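Local coordinates for putative cytochrome P450 hydroxylase (PDB 6GMF) that oxidises terpenes as a versatile haem-thiolate monooxygenase, the cytochrome P450 CYP109Q5 of Chondromyces apiculatus, at the protoporphyrin IX containing Fe site. Coordinates in Å, arbitrary orientation; residue numbers count along the deposited sequence, not the author numbering.

The protoporphyrin IX containing Fe site. Residues 58, 61, 79-80, 87, 91, 98, 230, 233-234, 237-238, 279, 283, 285, 308, 335-337, 341, 343-345, 349. With HEM (protoporphyrin IX containing Fe), chain B.
Haem b lies almost wholly buried in this P450, 803 of its 824 Å² hidden by protein. On the proximal face Cys343, its sulfur anti to the backbone N (chi1 -179°), gives SG as the axial ligand, 2.3 Å from the haem FE. Both faces are tightly packed over pyrroles B and C. Proximally, Gly345 sets its CA over the face of pyrrole C, a CH-pi contact, 3.4 Å from HEM C3C, while Phe336 turns the CD1-CE1 edge of its phenyl onto pyrrole B, the planes 62° apart. Distally, Thr237 holds OG1 in the crowded position between backbone N and carbonyl carbon (chi1 51°), and its CB caps pyrrole B; Gly234 CA covers pyrrole C from the same side. The looser part is the distal position at the iron, where water 1 completes a near-octahedral sphere opposite the thiolate, as expected of the substrate-free resting state. This water also lies 2.7 Å from Ala233 O, a helix carbonyl that accepts the Thr237 hydroxyl OG1 on a lone pair. At the propionate end polar grips join the apolar packing of Ile283 CD1 and Ile344 CD1. Arg285, bent at chi2, meets the A-propionate end-on, NH1 to O2A and NH2 to O1A. O2A is gripped further by Trp61 NE1 at 2.8 Å, nearly in the indole plane, and by Asn58 ND2, tilted from its amide plane. Asn58 ND2 also bonds Val80 O and sits 3.2 Å above the His341 ring, over its centre. His341 ND1 points straight at the D-propionate O2D at 2.6 Å, in the ring plane; O1D takes His87 NE2 and Arg91 NH1. The two arginines probably offset the carboxylate charges. The haem is thus wedged between long distal helix 220-251 and the proximal cysteine loop leading into helix 346-363, with 3-10 helix 58-64, helix 86-94 and strand 285-287 clasping its propionates.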
loop_
_atom_site.group_PDB
_atom_site.type_symbol
_atom_site.label_atom_id
_atom_site.label_comp_id
_atom_site.label_asym_id
_atom_site.label_seq_id
_atom_site.Cartn_x
_atom_site.Cartn_y
_atom_site.Cartn_z
ATOM N N ASN A 58 6.328 -16.521 -2.246
ATOM C CA ASN A 58 6.270 -15.250 -1.490
ATOM C C ASN A 58 7.425 -15.152 -0.465
ATOM O O ASN A 58 7.636 -14.101 0.154
ATOM C CB ASN A 58 4.927 -15.006 -0.844
ATOM C CG ASN A 58 4.031 -14.186 -1.749
ATOM O OD1 ASN A 58 3.905 -14.527 -2.912
ATOM N ND2 ASN A 58 3.495 -13.082 -1.237
ATOM N N TRP A 61 9.762 -12.063 -0.273
ATOM C CA TRP A 61 9.579 -10.867 0.544
ATOM C C TRP A 61 10.695 -10.756 1.576
ATOM O O TRP A 61 11.000 -9.659 2.016
ATOM C CB TRP A 61 8.225 -10.834 1.223
ATOM C CG TRP A 61 7.171 -10.243 0.347
ATOM C CD1 TRP A 61 6.261 -10.921 -0.396
ATOM C CD2 TRP A 61 7.000 -8.845 0.058
ATOM N NE1 TRP A 61 5.479 -10.029 -1.070
ATOM C CE2 TRP A 61 5.894 -8.751 -0.798
ATOM C CE3 TRP A 61 7.621 -7.673 0.506
ATOM C CZ2 TRP A 61 5.431 -7.523 -1.264
ATOM C CZ3 TRP A 61 7.153 -6.452 0.058
ATOM C CH2 TRP A 61 6.052 -6.392 -0.811
ATOM N N ILE A 79 1.968 -12.795 7.051
ATOM C CA ILE A 79 1.168 -13.509 6.105
ATOM C C ILE A 79 1.687 -13.325 4.664
ATOM O O ILE A 79 1.620 -14.276 3.905
ATOM C CB ILE A 79 -0.322 -13.166 6.249
ATOM C CG1 ILE A 79 -1.209 -14.105 5.443
ATOM C CG2 ILE A 79 -0.569 -11.715 5.915
ATOM C CD1 ILE A 79 -2.660 -13.748 5.485
ATOM N N VAL A 80 2.327 -12.196 4.321
ATOM C CA VAL A 80 2.694 -11.949 2.963
ATOM C C VAL A 80 3.926 -12.775 2.591
ATOM O O VAL A 80 4.261 -12.894 1.425
ATOM C CB VAL A 80 2.919 -10.446 2.706
ATOM C CG1 VAL A 80 4.255 -9.971 3.218
ATOM C CG2 VAL A 80 2.764 -10.092 1.233
ATOM N N HIS A 87 -0.387 -20.664 4.015
ATOM C CA HIS A 87 -0.978 -19.369 3.676
ATOM C C HIS A 87 -2.511 -19.373 3.749
ATOM O O HIS A 87 -3.100 -18.470 4.306
ATOM C CB HIS A 87 -0.507 -18.927 2.282
ATOM C CG HIS A 87 -1.172 -17.670 1.863
ATOM N ND1 HIS A 87 -2.264 -17.672 0.996
ATOM C CD2 HIS A 87 -0.995 -16.401 2.281
ATOM C CE1 HIS A 87 -2.715 -16.441 0.893
ATOM N NE2 HIS A 87 -1.953 -15.630 1.648
ATOM N N ARG A 91 -4.772 -17.140 6.109
ATOM C CA ARG A 91 -5.574 -16.099 5.526
ATOM C C ARG A 91 -7.065 -16.240 5.897
ATOM O O ARG A 91 -7.770 -15.268 6.165
ATOM C CB ARG A 91 -5.366 -16.048 4.017
ATOM C CG ARG A 91 -6.184 -14.936 3.380
ATOM C CD ARG A 91 -5.632 -14.522 2.058
ATOM N NE ARG A 91 -6.593 -13.623 1.416
ATOM C CZ ARG A 91 -6.244 -12.570 0.689
ATOM N NH1 ARG A 91 -4.975 -12.195 0.625
ATOM N NH2 ARG A 91 -7.173 -11.871 0.086
ATOM N N PHE A 98 -10.521 -9.371 10.198
ATOM C CA PHE A 98 -10.432 -8.275 9.228
ATOM C C PHE A 98 -11.335 -8.635 8.042
ATOM O O PHE A 98 -10.960 -9.323 7.119
ATOM C CB PHE A 98 -8.976 -8.020 8.797
ATOM C CG PHE A 98 -8.752 -6.717 8.073
ATOM C CD1 PHE A 98 -9.081 -6.557 6.731
ATOM C CD2 PHE A 98 -8.267 -5.617 8.761
ATOM C CE1 PHE A 98 -8.914 -5.344 6.081
ATOM C CE2 PHE A 98 -8.072 -4.411 8.098
ATOM C CZ PHE A 98 -8.364 -4.283 6.760
ATOM N N LEU A 230 -0.620 -5.174 9.467
ATOM C CA LEU A 230 -1.616 -4.185 9.065
ATOM C C LEU A 230 -0.990 -2.778 9.038
ATOM O O LEU A 230 -1.319 -1.981 8.136
ATOM C CB LEU A 230 -2.836 -4.227 9.993
ATOM C CG LEU A 230 -3.678 -5.504 9.908
ATOM C CD1 LEU A 230 -4.770 -5.486 10.966
ATOM C CD2 LEU A 230 -4.316 -5.689 8.531
ATOM N N ALA A 233 1.700 -2.912 5.976
ATOM C CA ALA A 233 1.048 -3.158 4.704
ATOM C C ALA A 233 0.128 -1.985 4.332
ATOM O O ALA A 233 -0.055 -1.716 3.126
ATOM C CB ALA A 233 0.249 -4.451 4.738
ATOM N N GLY A 234 -0.424 -1.312 5.352
ATOM C CA GLY A 234 -1.580 -0.432 5.154
ATOM C C GLY A 234 -1.267 1.049 5.199
ATOM O O GLY A 234 -1.974 1.856 4.613
ATOM N N THR A 237 1.210 2.616 2.062
ATOM C CA THR A 237 0.542 2.436 0.777
ATOM C C THR A 237 -0.717 3.316 0.667
ATOM O O THR A 237 -0.937 3.918 -0.374
ATOM C CB THR A 237 0.139 0.984 0.585
ATOM O OG1 THR A 237 -0.571 0.641 1.765
ATOM C CG2 THR A 237 1.364 0.132 0.307
ATOM N N THR A 238 -1.503 3.353 1.713
ATOM C CA THR A 238 -2.774 4.170 1.646
ATOM C C THR A 238 -2.428 5.651 1.595
ATOM O O THR A 238 -3.052 6.397 0.851
ATOM C CB THR A 238 -3.732 3.833 2.777
ATOM O OG1 THR A 238 -3.995 2.440 2.760
ATOM C CG2 THR A 238 -5.041 4.579 2.635
ATOM N N PRO A 279 0.704 2.729 -5.940
ATOM C CA PRO A 279 1.468 2.886 -4.714
ATOM C C PRO A 279 2.558 1.818 -4.556
ATOM O O PRO A 279 3.675 2.189 -4.278
ATOM C CB PRO A 279 0.425 2.813 -3.617
ATOM C CG PRO A 279 -0.793 3.415 -4.250
ATOM C CD PRO A 279 -0.738 2.954 -5.686
ATOM N N ILE A 283 6.322 -5.941 -6.247
ATOM C CA ILE A 283 6.295 -6.787 -5.108
ATOM C C ILE A 283 7.416 -7.806 -5.248
ATOM O O ILE A 283 8.197 -7.672 -6.166
ATOM C CB ILE A 283 4.893 -7.350 -4.890
ATOM C CG1 ILE A 283 4.364 -8.130 -6.088
ATOM C CG2 ILE A 283 3.958 -6.214 -4.448
ATOM C CD1 ILE A 283 2.929 -8.635 -5.900
ATOM N N ARG A 285 9.042 -11.883 -5.184
ATOM C CA ARG A 285 8.884 -13.336 -5.302
ATOM C C ARG A 285 10.284 -13.979 -5.342
ATOM O O ARG A 285 11.240 -13.285 -5.573
ATOM C CB ARG A 285 8.102 -13.729 -6.560
ATOM C CG ARG A 285 6.667 -13.208 -6.618
ATOM C CD ARG A 285 5.787 -13.936 -5.631
ATOM N NE ARG A 285 4.375 -13.590 -5.817
ATOM C CZ ARG A 285 3.743 -12.646 -5.139
ATOM N NH1 ARG A 285 4.409 -11.766 -4.394
ATOM N NH2 ARG A 285 2.409 -12.616 -5.194
ATOM N N LEU A 308 4.173 -4.314 -10.812
ATOM C CA LEU A 308 2.740 -3.962 -10.887
ATOM C C LEU A 308 2.548 -2.645 -11.664
ATOM O O LEU A 308 1.576 -2.532 -12.459
ATOM C CB LEU A 308 2.181 -3.817 -9.473
ATOM C CG LEU A 308 2.349 -5.033 -8.573
ATOM C CD1 LEU A 308 1.680 -4.745 -7.264
ATOM C CD2 LEU A 308 1.814 -6.285 -9.204
ATOM N N ALA A 335 -2.791 -3.142 -9.056
ATOM C CA ALA A 335 -2.265 -2.345 -7.944
ATOM C C ALA A 335 -2.377 -3.099 -6.609
ATOM O O ALA A 335 -1.575 -2.820 -5.724
ATOM C CB ALA A 335 -2.899 -0.995 -7.848
ATOM N N PHE A 336 -3.404 -3.960 -6.444
ATOM C CA PHE A 336 -3.622 -4.706 -5.223
ATOM C C PHE A 336 -3.105 -6.143 -5.334
ATOM O O PHE A 336 -3.421 -6.979 -4.486
ATOM C CB PHE A 336 -5.119 -4.667 -4.882
ATOM C CG PHE A 336 -5.599 -3.348 -4.349
ATOM C CD1 PHE A 336 -5.006 -2.773 -3.246
ATOM C CD2 PHE A 336 -6.657 -2.666 -4.937
ATOM C CE1 PHE A 336 -5.437 -1.590 -2.698
ATOM C CE2 PHE A 336 -7.084 -1.466 -4.408
ATOM C CZ PHE A 336 -6.499 -0.925 -3.281
ATOM N N GLY A 337 -2.327 -6.444 -6.381
ATOM C CA GLY A 337 -1.930 -7.764 -6.701
ATOM C C GLY A 337 -3.056 -8.565 -7.340
ATOM O O GLY A 337 -3.943 -8.023 -7.995
ATOM N N HIS A 341 -2.598 -13.844 -2.730
ATOM C CA HIS A 341 -2.115 -12.812 -1.838
ATOM C C HIS A 341 -2.783 -11.462 -2.096
ATOM O O HIS A 341 -2.415 -10.471 -1.469
ATOM C CB HIS A 341 -0.599 -12.667 -1.914
ATOM C CG HIS A 341 0.147 -13.822 -1.355
ATOM N ND1 HIS A 341 0.371 -13.973 0.007
ATOM C CD2 HIS A 341 0.680 -14.892 -1.980
ATOM C CE1 HIS A 341 1.068 -15.073 0.191
ATOM N NE2 HIS A 341 1.275 -15.662 -1.021
ATOM N N CYS A 343 -4.521 -8.086 -1.946
ATOM C CA CYS A 343 -4.512 -7.222 -0.804
ATOM C C CYS A 343 -5.778 -7.417 0.046
ATOM O O CYS A 343 -6.916 -7.096 -0.418
ATOM C CB CYS A 343 -4.447 -5.769 -1.265
ATOM S SG CYS A 343 -4.396 -4.600 0.095
ATOM N N ILE A 344 -5.607 -7.828 1.291
ATOM C CA ILE A 344 -6.688 -7.925 2.262
ATOM C C ILE A 344 -7.277 -6.540 2.562
ATOM O O ILE A 344 -8.493 -6.372 2.874
ATOM C CB ILE A 344 -6.157 -8.622 3.526
ATOM C CG1 ILE A 344 -5.944 -10.107 3.236
ATOM C CG2 ILE A 344 -7.049 -8.425 4.748
ATOM C CD1 ILE A 344 -5.241 -10.859 4.319
ATOM N N GLY A 345 -6.440 -5.504 2.504
ATOM C CA GLY A 345 -6.844 -4.159 2.785
ATOM C C GLY A 345 -7.496 -3.412 1.647
ATOM O O GLY A 345 -7.784 -2.246 1.845
ATOM N N ALA A 349 -8.368 0.559 1.895
ATOM C CA ALA A 349 -7.644 1.568 1.133
ATOM C C ALA A 349 -8.608 2.372 0.259
ATOM O O ALA A 349 -8.516 3.601 0.165
ATOM C CB ALA A 349 -6.613 0.890 0.264
HETATM C CHA HEM B . -1.183 -7.485 0.184
HETATM C CHB HEM B . -1.114 -3.445 -2.247
HETATM C CHC HEM B . -3.372 -1.279 1.446
HETATM C CHD HEM B . -3.085 -5.241 4.030
HETATM C C1A HEM B . -1.006 -6.567 -0.824
HETATM C C2A HEM B . -0.501 -6.943 -2.100
HETATM C C3A HEM B . -0.456 -5.774 -2.788
HETATM C C4A HEM B . -0.961 -4.757 -1.939
HETATM C CMA HEM B . 0.072 -5.513 -4.177
HETATM C CAA HEM B . -0.077 -8.295 -2.605
HETATM C CBA HEM B . 1.352 -8.704 -2.156
HETATM C CGA HEM B . 1.826 -9.998 -2.783
HETATM O O1A HEM B . 1.140 -10.564 -3.672
HETATM O O2A HEM B . 2.994 -10.361 -2.421
HETATM C C1B HEM B . -1.717 -2.456 -1.453
HETATM C C2B HEM B . -1.971 -1.098 -1.854
HETATM C C3B HEM B . -2.595 -0.460 -0.829
HETATM C C4B HEM B . -2.751 -1.468 0.223
HETATM C CMB HEM B . -1.557 -0.582 -3.174
HETATM C CAB HEM B . -3.145 0.946 -0.713
HETATM C CBB HEM B . -3.416 1.614 -1.786
HETATM C C1C HEM B . -3.563 -2.140 2.469
HETATM C C2C HEM B . -4.194 -1.802 3.714
HETATM C C3C HEM B . -4.091 -2.981 4.435
HETATM C C4C HEM B . -3.391 -3.943 3.674
HETATM C CMC HEM B . -4.952 -0.543 4.025
HETATM C CAC HEM B . -4.587 -3.301 5.774
HETATM C CBC HEM B . -5.030 -2.425 6.644
HETATM C C1D HEM B . -2.511 -6.154 3.185
HETATM C C2D HEM B . -2.199 -7.548 3.616
HETATM C C3D HEM B . -1.686 -8.177 2.539
HETATM C C4D HEM B . -1.675 -7.183 1.460
HETATM C CMD HEM B . -2.494 -8.043 5.023
HETATM C CAD HEM B . -1.214 -9.603 2.478
HETATM C CBD HEM B . -2.237 -10.621 1.949
HETATM C CGD HEM B . -1.667 -12.017 1.807
HETATM O O1D HEM B . -2.489 -12.947 1.751
HETATM O O2D HEM B . -0.423 -12.193 1.722
HETATM N NA HEM B . -1.298 -5.215 -0.735
HETATM N NB HEM B . -2.214 -2.598 -0.230
HETATM N NC HEM B . -3.038 -3.418 2.464
HETATM N ND HEM B . -2.099 -5.981 1.882
HETATM FE FE HEM B . -2.252 -4.367 0.806
HETATM O O HOH W 1 -0.172 -3.869 1.482
#